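Local coordinates for DUF357 domain-containing protein (Archaeoglobus fulgidus DSM 4304, PDB 2OO2), which is of unknown function but folds into a compact three-helix bundle that pairs with a second copy of itself, at residues E36-D41 with V58-A63; R17-V22 with D41-L46. One frame throughout, in Å; residues are numbered along the deposited sequence.

Interaction 1: E36-D41 with V58-A63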
ATOM      1  N   GLU A  36     -12.120   5.378   1.906  1.00 35.10           N
ATOM      2  CA  GLU A  36     -13.297   4.650   2.408  1.00 33.98           C
ATOM      3  C   GLU A  36     -13.534   3.390   1.648  1.00 32.62           C
ATOM      4  O   GLU A  36     -13.882   2.355   2.317  1.00 30.83           O
ATOM      5  CB  GLU A  36     -14.586   5.495   2.467  1.00 36.49           C
ATOM      6  CG  GLU A  36     -15.858   4.755   3.157  1.00 41.25           C
ATOM      7  CD  GLU A  36     -15.585   3.917   4.519  1.00 50.37           C
ATOM      8  OE1 GLU A  36     -15.269   4.554   5.590  1.00 55.91           O
ATOM      9  OE2 GLU A  36     -15.756   2.638   4.519  1.00 45.88           O
ATOM     10  N   ALA A  37     -13.227   3.406   0.341  1.00 30.72           N
ATOM     11  CA  ALA A  37     -13.481   2.245  -0.566  1.00 29.80           C
ATOM     12  C   ALA A  37     -12.536   1.136  -0.065  1.00 28.51           C
ATOM     13  O   ALA A  37     -13.003  -0.050   0.266  1.00 32.26           O
ATOM     14  CB  ALA A  37     -13.221   2.551  -2.026  1.00 30.04           C
ATOM     15  N   TYR A  38     -11.236   1.465   0.135  1.00 25.88           N
ATOM     16  CA  TYR A  38     -10.315   0.312   0.649  1.00 26.36           C
ATOM     17  C   TYR A  38     -10.530   0.027   2.074  1.00 25.30           C
ATOM     18  O   TYR A  38     -10.424  -1.266   2.529  1.00 24.68           O
ATOM     19  CB  TYR A  38      -8.840   0.719   0.453  1.00 26.90           C
ATOM     20  CG  TYR A  38      -8.349   0.678  -0.964  1.00 29.10           C
ATOM     21  CD1 TYR A  38      -8.082  -0.488  -1.591  1.00 26.75           C
ATOM     22  CD2 TYR A  38      -8.095   1.877  -1.702  1.00 27.75           C
ATOM     23  CE1 TYR A  38      -7.588  -0.586  -2.836  1.00 32.50           C
ATOM     24  CE2 TYR A  38      -7.565   1.804  -3.022  1.00 32.60           C
ATOM     25  CZ  TYR A  38      -7.325   0.592  -3.596  1.00 32.94           C
ATOM     26  OH  TYR A  38      -6.817   0.402  -4.902  1.00 33.80           O
ATOM     27  N   ILE A  39     -10.835   0.995   2.912  1.00 23.63           N
ATOM     28  CA  ILE A  39     -11.324   0.665   4.329  1.00 28.18           C
ATOM     29  C   ILE A  39     -12.477  -0.342   4.339  1.00 28.83           C
ATOM     30  O   ILE A  39     -12.374  -1.426   5.041  1.00 25.89           O
ATOM     31  CB  ILE A  39     -11.697   1.862   5.258  1.00 26.18           C
ATOM     32  CG1 ILE A  39     -10.452   2.628   5.715  1.00 27.82           C
ATOM     33  CG2 ILE A  39     -12.497   1.401   6.571  1.00 29.03           C
ATOM     34  CD1 ILE A  39     -10.809   4.196   5.921  1.00 28.93           C
ATOM     35  N   SER A  40     -13.546  -0.036   3.570  1.00 28.06           N
ATOM     36  CA  SER A  40     -14.697  -0.994   3.437  1.00 29.73           C
ATOM     37  C   SER A  40     -14.217  -2.401   3.013  1.00 27.39           C
ATOM     38  O   SER A  40     -14.584  -3.466   3.654  1.00 28.20           O
ATOM     39  CB  SER A  40     -15.741  -0.510   2.430  1.00 27.60           C
ATOM     40  OG  SER A  40     -16.874  -1.381   2.423  1.00 34.00           O
ATOM     41  N   ASP A  41     -13.412  -2.436   1.935  1.00 25.77           N
ATOM     42  CA  ASP A  41     -12.869  -3.680   1.387  1.00 27.62           C
ATOM     43  C   ASP A  41     -11.990  -4.373   2.431  1.00 28.36           C
ATOM     44  O   ASP A  41     -12.177  -5.654   2.701  1.00 26.03           O
ATOM     45  CB  ASP A  41     -12.044  -3.349   0.128  1.00 27.01           C
ATOM     46  CG  ASP A  41     -12.862  -3.344  -1.153  1.00 26.62           C
ATOM     47  OD1 ASP A  41     -14.113  -3.342  -1.164  1.00 30.13           O
ATOM     48  OD2 ASP A  41     -12.167  -3.424  -2.188  1.00 34.24           O
ATOM     49  N   VAL A  58      -5.877  -2.419   3.554  1.00 21.84           N
ATOM     50  CA  VAL A  58      -5.521  -1.476   4.629  1.00 27.61           C
ATOM     51  C   VAL A  58      -4.270  -0.605   4.248  1.00 26.81           C
ATOM     52  O   VAL A  58      -4.285   0.683   4.415  1.00 28.93           O
ATOM     53  CB  VAL A  58      -5.485  -2.080   6.068  1.00 26.80           C
ATOM     54  CG1 VAL A  58      -4.137  -2.678   6.387  1.00 27.86           C
ATOM     55  CG2 VAL A  58      -5.818  -0.926   7.094  1.00 30.55           C
ATOM     56  N   VAL A  59      -3.304  -1.235   3.558  1.00 26.96           N
ATOM     57  CA  VAL A  59      -2.055  -0.561   3.169  1.00 25.27           C
ATOM     58  C   VAL A  59      -2.482   0.406   2.072  1.00 26.80           C
ATOM     59  O   VAL A  59      -2.046   1.586   2.161  1.00 26.85           O
ATOM     60  CB  VAL A  59      -1.074  -1.469   2.588  1.00 27.14           C
ATOM     61  CG1 VAL A  59       0.156  -0.786   2.227  1.00 26.50           C
ATOM     62  CG2 VAL A  59      -0.624  -2.482   3.760  1.00 17.48           C
ATOM     63  N   TRP A  60      -3.239  -0.062   1.069  1.00 25.29           N
ATOM     64  CA  TRP A  60      -3.718   0.938   0.010  1.00 27.50           C
ATOM     65  C   TRP A  60      -4.465   2.061   0.678  1.00 29.78           C
ATOM     66  O   TRP A  60      -4.287   3.276   0.224  1.00 29.40           O
ATOM     67  CB  TRP A  60      -4.608   0.276  -1.069  1.00 26.41           C
ATOM     68  CG  TRP A  60      -3.779  -0.340  -2.186  1.00 29.33           C
ATOM     69  CD1 TRP A  60      -3.395  -1.675  -2.303  1.00 21.62           C
ATOM     70  CD2 TRP A  60      -3.161   0.334  -3.269  1.00 26.70           C
ATOM     71  NE1 TRP A  60      -2.700  -1.902  -3.429  1.00 23.97           N
ATOM     72  CE2 TRP A  60      -2.494  -0.653  -4.050  1.00 28.71           C
ATOM     73  CE3 TRP A  60      -3.104   1.700  -3.666  1.00 34.16           C
ATOM     74  CZ2 TRP A  60      -1.742  -0.356  -5.157  1.00 29.60           C
ATOM     75  CZ3 TRP A  60      -2.407   1.991  -4.820  1.00 26.16           C
ATOM     76  CH2 TRP A  60      -1.726   0.996  -5.567  1.00 30.36           C
ATOM     77  N   ALA A  61      -5.385   1.752   1.609  1.00 26.80           N
ATOM     78  CA  ALA A  61      -6.119   2.880   2.299  1.00 29.43           C
ATOM     79  C   ALA A  61      -5.156   3.912   2.941  1.00 30.10           C
ATOM     80  O   ALA A  61      -5.265   5.184   2.679  1.00 29.28           O
ATOM     81  CB  ALA A  61      -7.163   2.366   3.312  1.00 27.97           C
ATOM     82  N   TRP A  62      -4.166   3.404   3.678  1.00 27.11           N
ATOM     83  CA  TRP A  62      -3.147   4.272   4.260  1.00 30.78           C
ATOM     84  C   TRP A  62      -2.290   5.063   3.249  1.00 30.36           C
ATOM     85  O   TRP A  62      -1.954   6.251   3.512  1.00 31.90           O
ATOM     86  CB  TRP A  62      -2.272   3.462   5.217  1.00 29.85           C
ATOM     87  CG  TRP A  62      -2.868   3.414   6.573  1.00 27.16           C
ATOM     88  CD1 TRP A  62      -3.441   2.289   7.212  1.00 24.76           C
ATOM     89  CD2 TRP A  62      -2.939   4.484   7.531  1.00 27.90           C
ATOM     90  NE1 TRP A  62      -3.857   2.648   8.446  1.00 26.59           N
ATOM     91  CE2 TRP A  62      -3.545   3.965   8.698  1.00 31.24           C
ATOM     92  CE3 TRP A  62      -2.537   5.849   7.516  1.00 30.49           C
ATOM     93  CZ2 TRP A  62      -3.794   4.755   9.834  1.00 31.04           C
ATOM     94  CZ3 TRP A  62      -2.767   6.605   8.637  1.00 26.71           C
ATOM     95  CH2 TRP A  62      -3.407   6.077   9.771  1.00 29.90           C
ATOM     96  N   ALA A  63      -1.964   4.450   2.095  1.00 30.47           N
ATOM     97  CA  ALA A  63      -1.120   5.113   1.113  1.00 28.92           C
ATOM     98  C   ALA A  63      -1.905   6.290   0.507  1.00 31.01           C
ATOM     99  O   ALA A  63      -1.309   7.337   0.300  1.00 32.96           O
ATOM    100  CB  ALA A  63      -0.662   4.195  -0.012  1.00 28.07           C
TER

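Interaction 2: R17-V22 with D41-L46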
ATOM      1  N   ARG A  17      -6.764   2.079  13.504  1.00 31.68           N
ATOM      2  CA  ARG A  17      -6.118   3.389  13.505  1.00 32.14           C
ATOM      3  C   ARG A  17      -6.763   4.229  12.391  1.00 32.53           C
ATOM      4  O   ARG A  17      -7.103   5.390  12.641  1.00 33.72           O
ATOM      5  CB  ARG A  17      -4.592   3.266  13.323  1.00 30.77           C
ATOM      6  CG  ARG A  17      -3.841   2.804  14.640  1.00 28.46           C
ATOM      7  CD  ARG A  17      -2.454   2.394  14.311  1.00 25.48           C
ATOM      8  NE  ARG A  17      -1.748   1.915  15.517  1.00 29.97           N
ATOM      9  CZ  ARG A  17      -0.466   1.548  15.492  1.00 30.55           C
ATOM     10  NH1 ARG A  17       0.226   1.589  14.357  1.00 32.44           N
ATOM     11  NH2 ARG A  17       0.111   1.108  16.593  1.00 30.61           N
ATOM     12  N   ILE A  18      -6.968   3.656  11.200  1.00 32.08           N
ATOM     13  CA  ILE A  18      -7.410   4.493  10.040  1.00 33.32           C
ATOM     14  C   ILE A  18      -8.892   4.887  10.143  1.00 34.26           C
ATOM     15  O   ILE A  18      -9.336   5.977   9.698  1.00 34.58           O
ATOM     16  CB  ILE A  18      -7.052   3.796   8.701  1.00 34.11           C
ATOM     17  CG1 ILE A  18      -7.006   4.836   7.584  1.00 30.41           C
ATOM     18  CG2 ILE A  18      -7.976   2.563   8.359  1.00 32.37           C
ATOM     19  CD1 ILE A  18      -6.483   4.258   6.213  1.00 33.18           C
ATOM     20  N   GLU A  19      -9.678   4.002  10.753  1.00 34.85           N
ATOM     21  CA  GLU A  19     -11.118   4.261  11.006  1.00 36.73           C
ATOM     22  C   GLU A  19     -11.254   5.513  11.867  1.00 36.50           C
ATOM     23  O   GLU A  19     -12.165   6.304  11.685  1.00 37.06           O
ATOM     24  CB  GLU A  19     -11.787   2.994  11.630  1.00 36.12           C
ATOM     25  CG  GLU A  19     -12.084   1.969  10.560  1.00 35.86           C
ATOM     26  CD  GLU A  19     -12.559   0.593  11.109  1.00 40.26           C
ATOM     27  OE1 GLU A  19     -12.360   0.344  12.312  1.00 44.17           O
ATOM     28  OE2 GLU A  19     -13.160  -0.180  10.331  1.00 43.98           O
ATOM     29  N   GLU A  20     -10.316   5.730  12.765  1.00 36.75           N
ATOM     30  CA  GLU A  20     -10.242   7.020  13.500  1.00 37.38           C
ATOM     31  C   GLU A  20      -9.609   8.125  12.655  1.00 37.06           C
ATOM     32  O   GLU A  20     -10.074   9.251  12.671  1.00 38.99           O
ATOM     33  CB  GLU A  20      -9.471   6.892  14.803  1.00 37.84           C
ATOM     34  CG  GLU A  20     -10.176   6.048  15.810  1.00 44.13           C
ATOM     35  CD  GLU A  20     -11.605   6.532  16.092  1.00 53.52           C
ATOM     36  OE1 GLU A  20     -11.854   7.781  16.222  1.00 55.84           O
ATOM     37  OE2 GLU A  20     -12.481   5.644  16.175  1.00 54.31           O
ATOM     38  N   ARG A  21      -8.545   7.799  11.941  1.00 36.43           N
ATOM     39  CA  ARG A  21      -7.728   8.792  11.277  1.00 36.36           C
ATOM     40  C   ARG A  21      -8.530   9.499  10.185  1.00 38.11           C
ATOM     41  O   ARG A  21      -8.374  10.731   9.980  1.00 37.56           O
ATOM     42  CB  ARG A  21      -6.497   8.124  10.665  1.00 35.47           C
ATOM     43  CG  ARG A  21      -5.395   9.067  10.184  1.00 32.69           C
ATOM     44  CD  ARG A  21      -4.703   9.756  11.361  1.00 35.99           C
ATOM     45  NE  ARG A  21      -3.512  10.411  10.910  1.00 38.83           N
ATOM     46  CZ  ARG A  21      -3.445  11.736  10.744  1.00 40.84           C
ATOM     47  NH1 ARG A  21      -2.310  12.279  10.318  1.00 38.58           N
ATOM     48  NH2 ARG A  21      -4.474  12.502  11.073  1.00 39.69           N
ATOM     49  N   VAL A  22      -9.360   8.720   9.480  1.00 38.23           N
ATOM     50  CA  VAL A  22     -10.111   9.246   8.299  1.00 41.34           C
ATOM     51  C   VAL A  22     -11.026  10.396   8.732  1.00 41.05           C
ATOM     52  O   VAL A  22     -11.304  11.362   7.979  1.00 40.81           O
ATOM     53  CB  VAL A  22     -10.828   8.060   7.579  1.00 40.06           C
ATOM     54  CG1 VAL A  22     -12.089   7.632   8.300  1.00 40.34           C
ATOM     55  CG2 VAL A  22     -11.083   8.386   6.094  1.00 42.48           C
ATOM     56  N   ASP A  41     -13.412  -2.436   1.935  1.00 25.77           N
ATOM     57  CA  ASP A  41     -12.869  -3.680   1.387  1.00 27.62           C
ATOM     58  C   ASP A  41     -11.990  -4.373   2.431  1.00 28.36           C
ATOM     59  O   ASP A  41     -12.177  -5.654   2.701  1.00 26.03           O
ATOM     60  CB  ASP A  41     -12.044  -3.349   0.128  1.00 27.01           C
ATOM     61  CG  ASP A  41     -12.862  -3.344  -1.153  1.00 26.62           C
ATOM     62  OD1 ASP A  41     -14.113  -3.342  -1.164  1.00 30.13           O
ATOM     63  OD2 ASP A  41     -12.167  -3.424  -2.188  1.00 34.24           O
ATOM     64  N   SER A  42     -11.032  -3.653   3.068  1.00 25.12           N
ATOM     65  CA  SER A  42     -10.223  -4.388   4.149  1.00 29.62           C
ATOM     66  C   SER A  42     -11.107  -5.057   5.202  1.00 29.50           C
ATOM     67  O   SER A  42     -10.862  -6.308   5.607  1.00 27.94           O
ATOM     68  CB  SER A  42      -9.281  -3.354   4.773  1.00 30.40           C
ATOM     69  OG  SER A  42      -8.535  -3.839   5.873  1.00 29.36           O
ATOM     70  N   ARG A  43     -12.089  -4.279   5.717  1.00 30.41           N
ATOM     71  CA  ARG A  43     -13.117  -4.760   6.729  1.00 32.71           C
ATOM     72  C   ARG A  43     -13.785  -6.031   6.235  1.00 33.17           C
ATOM     73  O   ARG A  43     -13.838  -7.058   6.983  1.00 31.79           O
ATOM     74  CB  ARG A  43     -14.179  -3.660   7.035  1.00 33.07           C
ATOM     75  CG  ARG A  43     -13.665  -2.668   8.090  1.00 34.54           C
ATOM     76  CD  ARG A  43     -14.797  -1.969   8.908  1.00 38.88           C
ATOM     77  NE  ARG A  43     -15.673  -1.224   7.992  1.00 50.74           N
ATOM     78  CZ  ARG A  43     -15.773   0.106   7.899  1.00 55.63           C
ATOM     79  NH1 ARG A  43     -15.087   0.926   8.715  1.00 55.52           N
ATOM     80  NH2 ARG A  43     -16.584   0.617   6.966  1.00 58.02           N
ATOM     81  N   TYR A  44     -14.231  -5.992   4.975  1.00 31.54           N
ATOM     82  CA  TYR A  44     -14.969  -7.128   4.366  1.00 32.17           C
ATOM     83  C   TYR A  44     -14.115  -8.378   4.244  1.00 32.11           C
ATOM     84  O   TYR A  44     -14.558  -9.476   4.700  1.00 31.25           O
ATOM     85  CB  TYR A  44     -15.497  -6.780   2.994  1.00 30.37           C
ATOM     86  CG  TYR A  44     -16.127  -7.954   2.238  1.00 29.98           C
ATOM     87  CD1 TYR A  44     -17.331  -8.610   2.717  1.00 27.72           C
ATOM     88  CD2 TYR A  44     -15.552  -8.418   1.078  1.00 27.99           C
ATOM     89  CE1 TYR A  44     -17.910  -9.668   1.961  1.00 27.64           C
ATOM     90  CE2 TYR A  44     -16.118  -9.490   0.324  1.00 31.81           C
ATOM     91  CZ  TYR A  44     -17.272 -10.129   0.849  1.00 26.51           C
ATOM     92  OH  TYR A  44     -17.794 -11.091   0.084  1.00 32.53           O
ATOM     93  N   PHE A  45     -12.931  -8.254   3.632  1.00 30.00           N
ATOM     94  CA  PHE A  45     -12.002  -9.388   3.602  1.00 31.67           C
ATOM     95  C   PHE A  45     -11.523  -9.864   4.961  1.00 32.92           C
ATOM     96  O   PHE A  45     -11.326 -11.114   5.152  1.00 30.84           O
ATOM     97  CB  PHE A  45     -10.804  -9.105   2.662  1.00 30.12           C
ATOM     98  CG  PHE A  45     -11.220  -8.842   1.207  1.00 32.20           C
ATOM     99  CD1 PHE A  45     -11.929  -9.796   0.478  1.00 36.29           C
ATOM    100  CD2 PHE A  45     -10.921  -7.617   0.587  1.00 33.10           C
ATOM    101  CE1 PHE A  45     -12.368  -9.592  -0.814  1.00 38.22           C
ATOM    102  CE2 PHE A  45     -11.356  -7.402  -0.749  1.00 32.10           C
ATOM    103  CZ  PHE A  45     -12.062  -8.357  -1.449  1.00 34.80           C
ATOM    104  N   LEU A  46     -11.305  -8.942   5.898  1.00 31.79           N
ATOM    105  CA  LEU A  46     -10.875  -9.348   7.227  1.00 35.91           C
ATOM    106  C   LEU A  46     -11.943 -10.262   7.827  1.00 37.27           C
ATOM    107  O   LEU A  46     -11.632 -11.338   8.315  1.00 37.48           O
ATOM    108  CB  LEU A  46     -10.608  -8.161   8.129  1.00 35.15           C
ATOM    109  CG  LEU A  46     -10.142  -8.605   9.542  1.00 37.78           C
ATOM    110  CD1 LEU A  46      -8.735  -9.402   9.581  1.00 32.39           C
ATOM    111  CD2 LEU A  46     -10.122  -7.420  10.477  1.00 35.45           C
TER

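Interaction 1: E36-D41 with V58-A63
Tyr38 lays the face of its ring over the CB methylene of Trp60 where two neighbouring helices of the three-helix bundle, 29-47 and 51-70, pack together nearly antiparallel. The segment axes approach to 8.1 Å, a close spacing consistent with the small Ala61, whose CA lies 5.2 Å from the CA of Tyr38. The ring is set by a chi1 of -74°, which puts CG anti to the carbonyl carbon and beside the backbone N. Trp60 has the same kind of first torsion, and the two aromatic side chains run side by side, pointing the same way. Trp60 CB sits 3.5 Å from the centroid of the Tyr38 ring, only 7° off the ring normal, a CH-pi contact over the middle of the face. Beyond it the indole leads away from helix 29-47; its five-membered ring is nearly parallel to the phenol, at 13°, but slid so far along that the two barely overlap. Trp60 also packs on Val59 of the second subunit, so it serves both the helix contact and the interface with that subunit. On the inner side, Ala61 CB touches Tyr38 CB at 3.7 Å and Ile39 CG1 at 4.1 Å, and Ile18 of helix 3-21 covers both Ile39 and Ala61. At the far end of the phenol, Tyr38 OH lies over the indole face toward its rim, 4.0 Å from Trp60 CD2.

Interaction 2: R17-V22 with D41-L46
Glu19 and Arg43 reach toward each other from helices 3-21 and 29-47 and form a salt bridge across the surface of the three-helix bundle. The backbones stand well apart here, the CA atoms of Glu19 and Arg43 being 10.2 Å from each other, and in this pair of segments the long side chains alone bridge the gap. As modelled, Arg43 NH1 donates to Glu19 OE2 over 2.7 Å, nearly straight at 167°, though OE2 sits too close to Arg43 CD, so the exact length and angle are doubtful. The carboxylate oxygen comes in at the edge of the guanidinium, near its plane. It is a single N-H to oxygen link, with the carboxylate and guanidinium planes 35° apart.

The two side chains arrive by different shapes. Glu19 runs extended beyond CG (chi2 172°), carrying its carboxylate straight out from its helix, whereas Arg43 bends at chi3, which turns the guanidinium so that NH1 faces the glutamate. Further out, Leu15 of helix 3-21 packs against the Arg43 side chain, and Ile39, one helical turn before Arg43, touches Glu19, so apolar groups line the approach to the charged pair. Ser42, next to Arg43, is buried, and its OG hydrogen-bonds to Ala54 O of helix 51-70. Another acidic neighbour, Glu36, lies on the arginine's own helix: Arg43 NH2 makes a long, weak ion pair with Glu36 OE2.

In the fold
Helix 29-47 is common to both interactions, which even share Asp41: interaction 1 joins it to helix 51-70, interaction 2 to helix 3-21. Their centres are about 6 Å apart, and their segments alternate along the chain in the order 17-22, 36-41, 41-46, 58-63. The centre of interaction 1 lies about 3 Å from the centre of the chain, and this contact reaches the second subunit, whereas interaction 2 is a surface contact that no other chain of the assembly touches. Val58 connects the two by packing on Ser42 OG. Together they tie helix 29-47, the second in sequence, to both others, combining apolar and aromatic packing with a peripheral salt bridge within the DUF357 family region.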